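Local coordinates for AlyGC (Glaciecola chathamensis, PDB 5GKD), which probably cleaves alginate as a lyase of polysaccharide lyase family 6 and carries a bound calcium ion, at residues L483-Q488 and G509-D514; K440-S445 and T460-V465; R544-N549 and A572-V577; I476-K481 and L502-N507; G469-S474 and G491-F496. All coordinates share one frame; numbering follows the deposited sequence.

Contact 1. Residues L483-Q488 and G509-D514; sequences LTIRAQ and GNLTLD
Thr-484 and Thr-512 share one torsion, with OG1 beside the backbone N (chi1 -63° and -70°) and CG2 anti to it; paired in register, the two side chains lie side by side and point the same way, a rung between successive turns of a right-handed parallel beta-helix, the fold of the pectate-lyase-like clan. Their methyls meet CG2 to CG2 at 3.8 Å, while OG1 of Thr-484 rests 3.6 Å from CB of Thr-512. Phe-436 lies against both threonines. An alanine in place of Thr-484 would probably deprive CB and CG2 of Thr-512 of the OG1 and CG2 they lie against and open a gap in this row. The strands run in parallel register from Leu-483 opposite Leu-511 to Arg-486 opposite Asp-514. Five backbone bonds join them, and the shortest is Ile-485 N to Thr-512 O at 2.8 Å. On the face opposite the threonines, CB of Ile-485 packs on CD2 of Leu-513 at 3.9 Å and CG1 of Ile-485 meets CD1 of Leu-511 at 4.3 Å. This apolar side is buried, with Leu-483 and Ile-485 reaching Ile-455 of helix 450-457. On the threonine side, Arg-486 and Asp-514 both carry CG anti to the backbone N and lie alongside each other, the arginine chain bending at chi3. Their salt bridge is long and its hydrogen bond weak, NE to OD2 at 3.5 Å, with guanidinium and carboxylate planes 77° apart. A water in the guanidinium plane supplements it, accepting from NH2 of Arg-486 at 2.7 Å and donating to OD2 of Asp-514 at 3.0 Å.

Contact 2. Residues K440-S445 and T460-V465; sequences KHIAVS and TGDVLV
The first rung of the C-terminal parallel beta-helix pairs Lys-440 to Val-444 with Asp-462 to Val-465, and its most polar point is the grip of Lys-440 on Asp-462. Backbone N of Lys-440 reaches OD1 of Asp-462 at 2.8 Å in a nearly straight bond, approaching from above the carboxylate plane. NZ of Lys-440 holds the other oxygen of Asp-462, meeting OD2 on the syn side at 3.1 Å. With chi1 at 62°, CG of Lys-440 sits between the backbone N and the carbonyl carbon, only 3.2 Å from OD1 of Asp-462. Glu-459 joins in twice, its carboxylate pairing with NZ and its backbone N donating to OD2. Beyond this cluster His-441 lays one ring face over CB of Val-463, a CH-pi contact 4.0 Å from the ring centroid, while CG2 of Val-465 touches the ring edge. On the other side of the strands CG2 of Val-444 packs on CG of Leu-464 at 3.9 Å. Strand 441-444 ends the row of strands, strand 462-466 continues it to strand 482-487, and helix 450-457 lies against Val-444 and Leu-464.

Contact 3. Residues R544-N549 and A572-V577; sequences RLAIKN and ADYIEV
Leu-545 and Ile-547 pack against Ile-575 and Val-577 on the buried side of this parallel beta-helix rung, whereas Arg-544 and Tyr-574 meet on the partly exposed side. Inside, the contacts are apolar, CD2 of Leu-545 to CG2 of Ile-575 at 4.3 Å and CB of Ile-547 to CG2 of Val-577 also at 4.3 Å. Between the two sides the backbones are closely joined, Ile-547 N to Glu-576 O at 2.7 Å and Glu-576 N to Leu-545 O at 2.9 Å. Outside, chi1 of 61° sets CG of Tyr-574 between its backbone N and carbonyl carbon, and the ring turns one face to the arginine's aliphatic chain: CB of Arg-544 lies over it, toward the rim, and CG of Arg-544 is 3.6 Å from CE2 of Tyr-574. A water in both planes bridges NH1 of Arg-544 and OH of Tyr-574, while NH2 of Arg-544 binds Val-434 O and the guanidinium makes a cation-pi contact with Phe-436. An alanine at Tyr-574 would probably strip the aliphatic part of Arg-544 of the ring it lies on and leave the water without its phenol partner. Strands 510-514 and 606-610 flank the pair, and side chains of strand 590-592 reach Ile-575 and Val-577 across the interior of the coil.

Contact 4. Residues I476-K481 and L502-N507; sequences ILSLDK and LIEINN
Glu-504 O is approached by two groups of the facing strand: Leu-479 N binds it at 2.8 Å, and CA of Ser-478 adds a CA-H...O contact at 3.4 Å. Leu-477 O is shared in the same way, taking Glu-504 N at 2.9 Å and CA of Ile-503. Such paired N-H and CA-H approaches join two parallel strands on successive turns of the beta-helix, registered from Leu-477 against Ile-503 to Leu-479 against Ile-505. Leu-477 N to Leu-502 O and Asn-506 N to Leu-479 O complete the four backbone bonds. The buried side is carried by Leu-477. Its CG lies beside the backbone N, and CD2 meets CD1 of Leu-502 at 3.8 Å, the two side chains lying alongside and pointing the same way. CD2 of Leu-477 also touches CG1 of Ile-503 at 4.1 Å. On the other side CG of Glu-504 is anti to its backbone N (chi1 172°) and the chain is extended beyond it; OE2 of Glu-504 ends 3.4 Å from CB of Ser-478. Its other oxygen, OE1, forms a salt bridge with Arg-533, so both oxygens of the carboxylate have neighbours. CG2 of Ile-476 packs across CB of Glu-504 at 3.9 Å, and the Ile-476 side chain also packs on Glu-121 of the second subunit. Strand 477-479 is the outermost strand of its row, with 503-505 passing the pairing on to 530-534; helix 450-457 lies against Leu-477, and Leu-511 of strand 510-514 against Leu-479 and Ile-503.

Contact 5. Residues G469-S474 and G491-F496; sequences GEYWVS and GSAVIF
Trp-472 and Phe-496 form an offset stack, the six-membered ring of the indole and the phenyl ring lying 20° from parallel with centroids 4.3 Å apart. CD2 of Phe-496 sits 3.5 Å above the indole face, toward its rim, and CB of Phe-496 adds a CH-pi contact over the same six-membered ring, 3.7 Å from its centroid. At the indole edge, in plane, OE1 of Glu-470 takes a weak hydrogen bond from NE1 of Trp-472 at 3.4 Å. The phenyl edge meets the same glutamate: CG of Glu-470 lies in the ring plane and OE2 is 3.6 Å from CE2 of Phe-496, with carboxylate and ring planes 83° apart. On the opposite face of the strands, Tyr-471 has Val-494 O at its ring edge, in plane, and CE1 touches CB of Ala-493 at 3.9 Å. Its hydroxyl binds Gln-467 O. Beside it CG2 of Val-473 packs on CG2 of Ile-495 at 3.9 Å. These side chains alternate along two parallel strands of a beta-helix rung, held by five backbone bonds such as Phe-496 N to Tyr-471 O at 2.7 Å. Gly-469 opens the pairing at backbone angles where a CB would run into the carbonyl O of the residue before. Strand 517-519 continues the row beyond Val-494 to Phe-496. The chemistry is thus split: a buried, mainly apolar face holds Tyr-471 and Ile-495, while the partly exposed face relies on stacked aromatics, with Glu-470 bordering both rings, through a weak bond to the indole N-H and through its CG at the phenyl edge.

From the N terminus, contact 2 comes first, closing a loop that holds helix 450-457 before any other contact opens. Contacts 5, 4 and 1 then open in turn at 469-474, 476-481 and 483-488 and close in the same order at 491-496, 502-507 and 509-514, so each pair of them crosses. That is the signature of a coil in which each contact joins a different side of two successive turns. Contact 3 follows in series, closing a loop after 544-549. Strands 462-466, 482-487, 510-514 and 543-548 run side by side, linking contacts 2, 1 and 3 along one side of the beta-helix, while Leu-502 of contact 4 packs on Val-473 and Ile-495 of contact 5.

Contact 1. Residues L483-Q488 and G509-D514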
# COMPACT_ATOMS: atom_id res chain seq x y z
N LEU A 483 10.34 18.64 -12.07
CA LEU A 483 9.93 19.08 -13.40
C LEU A 483 8.81 20.10 -13.31
O LEU A 483 7.95 20.00 -12.44
CB LEU A 483 9.46 17.88 -14.24
CG LEU A 483 9.67 17.95 -15.75
CD1 LEU A 483 11.14 17.73 -16.09
CD2 LEU A 483 8.79 16.93 -16.45
N THR A 484 8.84 21.08 -14.21
CA THR A 484 7.75 22.03 -14.39
C THR A 484 7.15 21.83 -15.78
O THR A 484 7.88 21.81 -16.77
CB THR A 484 8.22 23.48 -14.23
OG1 THR A 484 8.70 23.68 -12.89
CG2 THR A 484 7.09 24.44 -14.48
N ILE A 485 5.83 21.68 -15.84
CA ILE A 485 5.10 21.62 -17.10
C ILE A 485 4.34 22.93 -17.25
O ILE A 485 3.39 23.20 -16.50
CB ILE A 485 4.18 20.40 -17.16
CG1 ILE A 485 5.01 19.12 -16.97
CG2 ILE A 485 3.43 20.37 -18.47
CD1 ILE A 485 4.25 17.86 -17.12
N ARG A 486 4.76 23.76 -18.21
CA ARG A 486 4.25 25.12 -18.36
C ARG A 486 3.68 25.32 -19.76
O ARG A 486 4.33 24.98 -20.75
CB ARG A 486 5.36 26.15 -18.11
CG ARG A 486 4.94 27.60 -18.34
CD ARG A 486 6.11 28.53 -18.10
NE ARG A 486 6.58 28.41 -16.73
CZ ARG A 486 7.80 28.77 -16.32
NH1 ARG A 486 8.68 29.28 -17.18
NH2 ARG A 486 8.14 28.62 -15.04
N ALA A 487 2.47 25.87 -19.84
CA ALA A 487 1.91 26.24 -21.13
C ALA A 487 2.58 27.52 -21.63
O ALA A 487 2.75 28.47 -20.87
CB ALA A 487 0.40 26.45 -21.04
N GLN A 488 2.94 27.52 -22.89
CA GLN A 488 3.52 28.67 -23.50
C GLN A 488 2.53 29.81 -23.35
O GLN A 488 2.88 30.90 -23.04
CB GLN A 488 3.76 28.34 -24.93
CG GLN A 488 4.04 29.52 -25.78
CD GLN A 488 5.47 29.67 -26.01
OE1 GLN A 488 6.06 28.87 -26.69
NE2 GLN A 488 6.06 30.66 -25.43
N GLY A 509 10.41 12.47 -7.78
CA GLY A 509 9.53 13.32 -8.55
C GLY A 509 9.00 14.48 -7.71
O GLY A 509 8.63 14.32 -6.55
N ASN A 510 8.98 15.66 -8.32
CA ASN A 510 8.33 16.84 -7.78
C ASN A 510 7.78 17.59 -8.99
O ASN A 510 8.44 17.66 -10.02
CB ASN A 510 9.30 17.73 -6.96
CG ASN A 510 10.02 16.96 -5.84
OD1 ASN A 510 9.44 16.67 -4.81
ND2 ASN A 510 11.31 16.67 -6.04
N LEU A 511 6.56 18.12 -8.87
CA LEU A 511 5.82 18.56 -10.05
C LEU A 511 5.25 19.96 -9.85
O LEU A 511 4.61 20.23 -8.84
CB LEU A 511 4.68 17.59 -10.37
CG LEU A 511 3.75 17.99 -11.52
CD1 LEU A 511 4.53 18.09 -12.84
CD2 LEU A 511 2.55 17.04 -11.67
N THR A 512 5.48 20.84 -10.83
CA THR A 512 4.75 22.09 -10.96
C THR A 512 3.97 22.07 -12.26
O THR A 512 4.54 21.76 -13.32
CB THR A 512 5.68 23.30 -10.92
OG1 THR A 512 6.22 23.46 -9.60
CG2 THR A 512 4.93 24.57 -11.32
N LEU A 513 2.68 22.34 -12.18
CA LEU A 513 1.83 22.58 -13.33
C LEU A 513 1.48 24.06 -13.36
O LEU A 513 1.04 24.61 -12.35
CB LEU A 513 0.55 21.75 -13.29
CG LEU A 513 0.66 20.23 -13.27
CD1 LEU A 513 -0.71 19.60 -13.15
CD2 LEU A 513 1.33 19.73 -14.51
N ASP A 514 1.67 24.70 -14.51
CA ASP A 514 1.51 26.14 -14.63
C ASP A 514 0.78 26.42 -15.94
O ASP A 514 1.31 26.18 -17.03
CB ASP A 514 2.88 26.83 -14.58
CG ASP A 514 2.79 28.33 -14.63
OD1 ASP A 514 1.66 28.87 -14.64
OD2 ASP A 514 3.86 28.98 -14.62
O HOH W 1 6.30 28.25 -13.13

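Contact 2. Residues K440-S445 and T460-V465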
# COMPACT_ATOMS: atom_id res chain seq x y z
N LYS A 440 16.89 23.72 -17.49
CA LYS A 440 16.76 24.39 -18.78
C LYS A 440 15.32 24.31 -19.27
O LYS A 440 14.51 23.53 -18.78
CB LYS A 440 17.69 23.76 -19.81
CG LYS A 440 17.36 22.31 -20.04
CD LYS A 440 18.22 21.70 -21.12
CE LYS A 440 17.72 20.31 -21.45
NZ LYS A 440 18.29 19.28 -20.54
N HIS A 441 15.02 25.14 -20.26
CA HIS A 441 13.69 25.16 -20.86
C HIS A 441 13.69 24.33 -22.13
O HIS A 441 14.62 24.43 -22.94
CB HIS A 441 13.24 26.60 -21.12
CG HIS A 441 13.03 27.39 -19.87
ND1 HIS A 441 11.83 27.98 -19.55
CD2 HIS A 441 13.86 27.65 -18.83
CE1 HIS A 441 11.93 28.59 -18.39
NE2 HIS A 441 13.16 28.41 -17.93
N ILE A 442 12.68 23.49 -22.27
CA ILE A 442 12.51 22.59 -23.40
C ILE A 442 11.16 22.88 -24.03
O ILE A 442 10.13 22.84 -23.35
CB ILE A 442 12.59 21.11 -22.97
CG1 ILE A 442 13.92 20.82 -22.29
CG2 ILE A 442 12.37 20.20 -24.17
CD1 ILE A 442 13.96 19.47 -21.60
N ALA A 443 11.16 23.18 -25.32
CA ALA A 443 9.91 23.36 -26.05
C ALA A 443 9.32 22.00 -26.41
O ALA A 443 10.04 21.09 -26.82
CB ALA A 443 10.15 24.20 -27.30
N VAL A 444 8.04 21.86 -26.22
CA VAL A 444 7.38 20.62 -26.52
C VAL A 444 6.24 20.95 -27.43
O VAL A 444 5.69 22.00 -27.33
CB VAL A 444 6.81 20.00 -25.25
CG1 VAL A 444 6.32 18.61 -25.53
CG2 VAL A 444 7.84 19.99 -24.16
N SER A 445 5.89 20.04 -28.31
CA SER A 445 4.81 20.26 -29.23
C SER A 445 3.77 19.17 -29.22
O SER A 445 4.02 18.09 -28.78
CB SER A 445 5.36 20.38 -30.63
OG SER A 445 5.67 21.71 -30.89
N THR A 460 16.54 16.85 -14.37
CA THR A 460 15.87 17.30 -13.15
C THR A 460 16.00 18.81 -13.02
O THR A 460 17.08 19.38 -13.24
CB THR A 460 16.43 16.58 -11.91
OG1 THR A 460 15.51 16.75 -10.81
CG2 THR A 460 17.81 17.11 -11.48
N GLY A 461 14.90 19.48 -12.70
CA GLY A 461 14.87 20.92 -12.66
C GLY A 461 14.42 21.59 -13.96
O GLY A 461 14.20 22.80 -13.96
N ASP A 462 14.25 20.84 -15.04
CA ASP A 462 13.90 21.43 -16.32
C ASP A 462 12.48 21.97 -16.32
O ASP A 462 11.67 21.64 -15.45
CB ASP A 462 14.07 20.42 -17.45
CG ASP A 462 15.51 20.21 -17.83
OD1 ASP A 462 16.35 20.98 -17.33
OD2 ASP A 462 15.80 19.29 -18.63
N VAL A 463 12.17 22.80 -17.32
CA VAL A 463 10.83 23.35 -17.52
C VAL A 463 10.38 23.01 -18.92
O VAL A 463 11.01 23.41 -19.90
CB VAL A 463 10.78 24.87 -17.29
CG1 VAL A 463 9.38 25.41 -17.55
CG2 VAL A 463 11.21 25.21 -15.88
N LEU A 464 9.29 22.25 -19.02
CA LEU A 464 8.69 21.92 -20.31
C LEU A 464 7.68 23.00 -20.67
O LEU A 464 6.78 23.31 -19.88
CB LEU A 464 8.03 20.54 -20.25
CG LEU A 464 8.85 19.25 -20.43
CD1 LEU A 464 10.14 19.25 -19.64
CD2 LEU A 464 8.03 18.01 -20.08
N VAL A 465 7.83 23.59 -21.86
CA VAL A 465 6.99 24.68 -22.33
C VAL A 465 6.17 24.13 -23.50
O VAL A 465 6.70 23.95 -24.61
CB VAL A 465 7.82 25.90 -22.74
CG1 VAL A 465 6.91 27.08 -22.98
CG2 VAL A 465 8.83 26.22 -21.67

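Contact 3. Residues R544-N549 and A572-V577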
# COMPACT_ATOMS: atom_id res chain seq x y z
N ARG A 544 6.94 17.31 -3.66
CA ARG A 544 6.34 18.63 -3.74
C ARG A 544 5.40 18.70 -4.95
O ARG A 544 5.72 18.19 -6.02
CB ARG A 544 7.42 19.73 -3.87
CG ARG A 544 8.31 19.90 -2.65
CD ARG A 544 9.57 20.68 -2.96
NE ARG A 544 10.58 19.85 -3.62
CZ ARG A 544 11.47 20.32 -4.49
NH1 ARG A 544 11.47 21.60 -4.81
NH2 ARG A 544 12.34 19.50 -5.05
N LEU A 545 4.25 19.35 -4.77
CA LEU A 545 3.28 19.52 -5.85
C LEU A 545 2.78 20.96 -5.84
O LEU A 545 2.22 21.41 -4.83
CB LEU A 545 2.12 18.53 -5.70
CG LEU A 545 0.93 18.68 -6.66
CD1 LEU A 545 1.38 18.58 -8.10
CD2 LEU A 545 -0.14 17.64 -6.35
N ALA A 546 2.98 21.68 -6.94
CA ALA A 546 2.51 23.05 -7.12
C ALA A 546 1.63 23.13 -8.36
O ALA A 546 1.98 22.58 -9.41
CB ALA A 546 3.67 24.04 -7.26
N ILE A 547 0.48 23.78 -8.24
CA ILE A 547 -0.51 23.89 -9.30
C ILE A 547 -0.93 25.35 -9.41
O ILE A 547 -1.47 25.91 -8.45
CB ILE A 547 -1.73 22.99 -9.03
CG1 ILE A 547 -1.29 21.52 -9.02
CG2 ILE A 547 -2.82 23.21 -10.06
CD1 ILE A 547 -2.36 20.59 -8.62
N LYS A 548 -0.67 25.96 -10.56
CA LYS A 548 -0.87 27.40 -10.75
C LYS A 548 -1.54 27.65 -12.09
O LYS A 548 -1.14 27.08 -13.10
CB LYS A 548 0.46 28.17 -10.72
CG LYS A 548 1.38 27.76 -9.63
CD LYS A 548 2.76 28.37 -9.76
CE LYS A 548 3.62 27.92 -8.57
NZ LYS A 548 5.00 28.47 -8.58
N ASN A 549 -2.54 28.53 -12.10
CA ASN A 549 -3.12 29.04 -13.35
C ASN A 549 -3.69 27.94 -14.23
O ASN A 549 -3.71 28.07 -15.45
CB ASN A 549 -2.09 29.84 -14.15
CG ASN A 549 -1.36 30.86 -13.30
OD1 ASN A 549 -0.14 30.83 -13.18
ND2 ASN A 549 -2.11 31.77 -12.70
N ALA A 572 3.79 14.69 1.21
CA ALA A 572 4.06 15.92 0.48
C ALA A 572 4.63 16.98 1.42
O ALA A 572 3.95 17.41 2.36
CB ALA A 572 2.79 16.44 -0.19
N ASP A 573 5.88 17.40 1.17
CA ASP A 573 6.41 18.58 1.84
C ASP A 573 5.48 19.79 1.66
O ASP A 573 5.34 20.61 2.57
CB ASP A 573 7.82 18.90 1.34
CG ASP A 573 8.91 18.04 2.01
OD1 ASP A 573 8.91 17.91 3.24
OD2 ASP A 573 9.79 17.51 1.32
N TYR A 574 4.85 19.91 0.49
CA TYR A 574 3.73 20.83 0.36
C TYR A 574 2.93 20.48 -0.88
O TYR A 574 3.46 19.93 -1.85
CB TYR A 574 4.15 22.31 0.29
CG TYR A 574 5.04 22.70 -0.87
CD1 TYR A 574 4.51 22.97 -2.13
CD2 TYR A 574 6.40 22.82 -0.70
CE1 TYR A 574 5.35 23.33 -3.19
CE2 TYR A 574 7.24 23.17 -1.74
CZ TYR A 574 6.71 23.43 -2.97
OH TYR A 574 7.58 23.79 -3.97
N ILE A 575 1.65 20.81 -0.82
CA ILE A 575 0.77 20.86 -1.98
C ILE A 575 0.23 22.28 -2.04
O ILE A 575 -0.36 22.76 -1.06
CB ILE A 575 -0.37 19.84 -1.87
CG1 ILE A 575 0.20 18.43 -1.85
CG2 ILE A 575 -1.35 19.98 -3.01
CD1 ILE A 575 -0.79 17.40 -1.37
N GLU A 576 0.48 22.97 -3.15
CA GLU A 576 0.07 24.37 -3.29
C GLU A 576 -0.74 24.57 -4.56
O GLU A 576 -0.28 24.24 -5.66
CB GLU A 576 1.28 25.29 -3.30
CG GLU A 576 0.95 26.63 -2.69
CD GLU A 576 1.76 27.76 -3.25
OE1 GLU A 576 1.74 28.85 -2.64
OE2 GLU A 576 2.42 27.55 -4.30
N VAL A 577 -1.94 25.12 -4.41
CA VAL A 577 -2.85 25.40 -5.51
C VAL A 577 -3.15 26.89 -5.52
O VAL A 577 -3.65 27.43 -4.52
CB VAL A 577 -4.15 24.59 -5.40
CG1 VAL A 577 -5.08 24.91 -6.54
CG2 VAL A 577 -3.85 23.09 -5.34
O HOH W 2 10.12 24.04 -3.73

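Contact 4. Residues I476-K481 and L502-N507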
# COMPACT_ATOMS: atom_id res chain seq x y z
N ILE A 476 0.83 6.45 -18.99
CA ILE A 476 0.99 7.17 -17.74
C ILE A 476 2.28 7.98 -17.76
O ILE A 476 3.33 7.50 -18.20
CB ILE A 476 0.94 6.19 -16.56
CG1 ILE A 476 -0.48 5.65 -16.40
CG2 ILE A 476 1.38 6.86 -15.28
CD1 ILE A 476 -0.59 4.63 -15.29
N LEU A 477 2.19 9.23 -17.31
CA LEU A 477 3.35 10.11 -17.20
C LEU A 477 3.93 9.93 -15.81
O LEU A 477 3.44 10.52 -14.85
CB LEU A 477 2.94 11.56 -17.44
CG LEU A 477 2.66 12.12 -18.83
CD1 LEU A 477 2.63 11.07 -19.89
CD2 LEU A 477 1.38 12.93 -18.81
N SER A 478 4.96 9.09 -15.68
CA SER A 478 5.55 8.83 -14.37
C SER A 478 6.75 9.73 -14.19
O SER A 478 7.68 9.74 -15.01
CB SER A 478 5.90 7.35 -14.19
OG SER A 478 6.60 6.85 -15.31
N LEU A 479 6.72 10.52 -13.12
CA LEU A 479 7.71 11.55 -12.84
C LEU A 479 8.65 11.05 -11.75
O LEU A 479 8.21 10.73 -10.64
CB LEU A 479 7.01 12.83 -12.40
CG LEU A 479 7.79 14.13 -12.36
CD1 LEU A 479 8.50 14.36 -13.68
CD2 LEU A 479 6.81 15.24 -12.11
N ASP A 480 9.94 10.97 -12.06
CA ASP A 480 10.96 10.58 -11.10
C ASP A 480 12.06 11.62 -11.03
O ASP A 480 13.19 11.32 -10.66
CB ASP A 480 11.53 9.18 -11.41
CG ASP A 480 12.25 9.11 -12.76
OD1 ASP A 480 12.38 10.13 -13.45
OD2 ASP A 480 12.70 8.01 -13.14
N LYS A 481 11.72 12.87 -11.38
CA LYS A 481 12.65 13.98 -11.28
C LYS A 481 11.86 15.23 -10.93
O LYS A 481 10.63 15.20 -10.83
CB LYS A 481 13.44 14.14 -12.58
CG LYS A 481 12.60 14.69 -13.72
CD LYS A 481 13.18 14.34 -15.09
CE LYS A 481 12.92 12.90 -15.42
NZ LYS A 481 13.29 12.56 -16.82
N LEU A 502 -3.30 10.21 -15.25
CA LEU A 502 -2.53 11.10 -16.10
C LEU A 502 -1.07 11.18 -15.65
O LEU A 502 -0.16 10.93 -16.43
CB LEU A 502 -3.15 12.49 -16.11
CG LEU A 502 -2.40 13.49 -16.97
CD1 LEU A 502 -2.39 13.00 -18.40
CD2 LEU A 502 -3.02 14.87 -16.86
N ILE A 503 -0.85 11.53 -14.38
CA ILE A 503 0.49 11.75 -13.85
C ILE A 503 0.67 10.97 -12.55
O ILE A 503 -0.15 11.08 -11.63
CB ILE A 503 0.77 13.24 -13.59
CG1 ILE A 503 0.73 14.02 -14.90
CG2 ILE A 503 2.13 13.42 -12.93
CD1 ILE A 503 0.85 15.51 -14.71
N GLU A 504 1.76 10.22 -12.48
CA GLU A 504 2.18 9.46 -11.31
C GLU A 504 3.48 10.04 -10.78
O GLU A 504 4.42 10.26 -11.54
CB GLU A 504 2.37 7.98 -11.67
CG GLU A 504 2.97 7.15 -10.58
CD GLU A 504 3.32 5.74 -11.05
OE1 GLU A 504 2.55 4.80 -10.74
OE2 GLU A 504 4.35 5.58 -11.73
N ILE A 505 3.53 10.30 -9.49
CA ILE A 505 4.70 10.88 -8.86
C ILE A 505 5.45 9.76 -8.14
O ILE A 505 4.95 9.18 -7.17
CB ILE A 505 4.34 12.03 -7.91
CG1 ILE A 505 3.52 13.09 -8.65
CG2 ILE A 505 5.60 12.66 -7.31
CD1 ILE A 505 3.00 14.23 -7.76
N ASN A 506 6.65 9.46 -8.62
CA ASN A 506 7.55 8.46 -8.07
C ASN A 506 8.60 9.12 -7.19
O ASN A 506 8.71 10.35 -7.12
CB ASN A 506 8.25 7.69 -9.19
CG ASN A 506 7.30 6.77 -9.95
OD1 ASN A 506 7.20 6.83 -11.18
ND2 ASN A 506 6.61 5.92 -9.23
N ASN A 507 9.41 8.28 -6.53
CA ASN A 507 10.56 8.76 -5.79
C ASN A 507 11.36 9.74 -6.64
O ASN A 507 11.63 9.48 -7.81
CB ASN A 507 11.45 7.59 -5.38
CG ASN A 507 10.83 6.77 -4.27
OD1 ASN A 507 10.14 7.31 -3.40
ND2 ASN A 507 11.07 5.48 -4.29

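Contact 5. Residues G469-S474 and G491-F496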
# COMPACT_ATOMS: atom_id res chain seq x y z
N GLY A 469 -2.11 23.71 -28.55
CA GLY A 469 -2.63 22.55 -29.23
C GLY A 469 -3.09 21.49 -28.25
O GLY A 469 -3.36 21.77 -27.09
N GLU A 470 -3.17 20.25 -28.75
CA GLU A 470 -3.77 19.13 -28.04
C GLU A 470 -2.70 18.09 -27.71
O GLU A 470 -1.91 17.72 -28.58
CB GLU A 470 -4.89 18.49 -28.88
CG GLU A 470 -6.13 19.39 -29.04
CD GLU A 470 -7.33 18.70 -29.70
OE1 GLU A 470 -7.14 17.72 -30.46
OE2 GLU A 470 -8.48 19.12 -29.45
N TYR A 471 -2.67 17.63 -26.47
CA TYR A 471 -1.71 16.62 -26.02
C TYR A 471 -2.49 15.40 -25.56
O TYR A 471 -3.07 15.41 -24.47
CB TYR A 471 -0.82 17.16 -24.91
CG TYR A 471 0.05 18.29 -25.36
CD1 TYR A 471 -0.45 19.59 -25.42
CD2 TYR A 471 1.36 18.07 -25.73
CE1 TYR A 471 0.35 20.63 -25.83
CE2 TYR A 471 2.16 19.11 -26.15
CZ TYR A 471 1.65 20.38 -26.20
OH TYR A 471 2.45 21.42 -26.61
N TRP A 472 -2.51 14.37 -26.39
CA TRP A 472 -3.20 13.13 -26.07
C TRP A 472 -2.23 12.21 -25.35
O TRP A 472 -1.08 12.07 -25.77
CB TRP A 472 -3.77 12.49 -27.34
CG TRP A 472 -4.88 13.31 -27.92
CD1 TRP A 472 -4.77 14.38 -28.74
CD2 TRP A 472 -6.29 13.15 -27.66
NE1 TRP A 472 -6.01 14.90 -29.02
CE2 TRP A 472 -6.96 14.16 -28.37
CE3 TRP A 472 -7.04 12.24 -26.90
CZ2 TRP A 472 -8.35 14.29 -28.36
CZ3 TRP A 472 -8.41 12.37 -26.89
CH2 TRP A 472 -9.05 13.39 -27.61
N VAL A 473 -2.67 11.60 -24.26
CA VAL A 473 -1.77 10.90 -23.36
C VAL A 473 -2.28 9.48 -23.20
O VAL A 473 -3.19 9.22 -22.40
CB VAL A 473 -1.65 11.61 -22.01
CG1 VAL A 473 -0.72 10.84 -21.10
CG2 VAL A 473 -1.11 13.01 -22.22
N SER A 474 -1.69 8.55 -23.95
CA SER A 474 -2.05 7.15 -23.92
C SER A 474 -1.22 6.34 -22.94
O SER A 474 -1.50 5.15 -22.74
CB SER A 474 -1.89 6.54 -25.32
OG SER A 474 -0.65 6.91 -25.88
N GLY A 491 -4.04 28.15 -21.17
CA GLY A 491 -5.31 27.71 -21.64
C GLY A 491 -5.18 27.31 -23.07
O GLY A 491 -6.14 26.88 -23.63
N SER A 492 -4.01 27.44 -23.66
CA SER A 492 -3.85 27.04 -25.04
C SER A 492 -3.25 25.66 -25.20
O SER A 492 -3.18 25.19 -26.29
CB SER A 492 -3.06 28.07 -25.84
OG SER A 492 -1.75 28.11 -25.41
N ALA A 493 -2.81 25.02 -24.12
CA ALA A 493 -2.28 23.67 -24.20
C ALA A 493 -3.27 22.80 -23.49
O ALA A 493 -3.45 22.92 -22.34
CB ALA A 493 -0.93 23.54 -23.57
N VAL A 494 -3.91 21.93 -24.24
CA VAL A 494 -4.93 21.04 -23.75
C VAL A 494 -4.40 19.64 -23.63
O VAL A 494 -3.90 19.12 -24.55
CB VAL A 494 -6.14 21.08 -24.70
CG1 VAL A 494 -7.31 20.32 -24.14
CG2 VAL A 494 -6.56 22.51 -24.95
N ILE A 495 -4.52 19.05 -22.46
CA ILE A 495 -4.01 17.71 -22.19
C ILE A 495 -5.20 16.78 -22.03
O ILE A 495 -6.09 17.03 -21.20
CB ILE A 495 -3.10 17.68 -20.96
CG1 ILE A 495 -1.86 18.55 -21.21
CG2 ILE A 495 -2.70 16.25 -20.62
CD1 ILE A 495 -1.24 19.16 -19.94
N PHE A 496 -5.24 15.71 -22.82
CA PHE A 496 -6.33 14.74 -22.80
C PHE A 496 -5.81 13.42 -22.26
O PHE A 496 -5.21 12.64 -23.01
CB PHE A 496 -6.91 14.53 -24.20
CG PHE A 496 -7.68 15.69 -24.74
CD1 PHE A 496 -8.94 15.99 -24.27
CD2 PHE A 496 -7.15 16.46 -25.75
CE1 PHE A 496 -9.65 17.04 -24.79
CE2 PHE A 496 -7.86 17.52 -26.27
CZ PHE A 496 -9.11 17.81 -25.79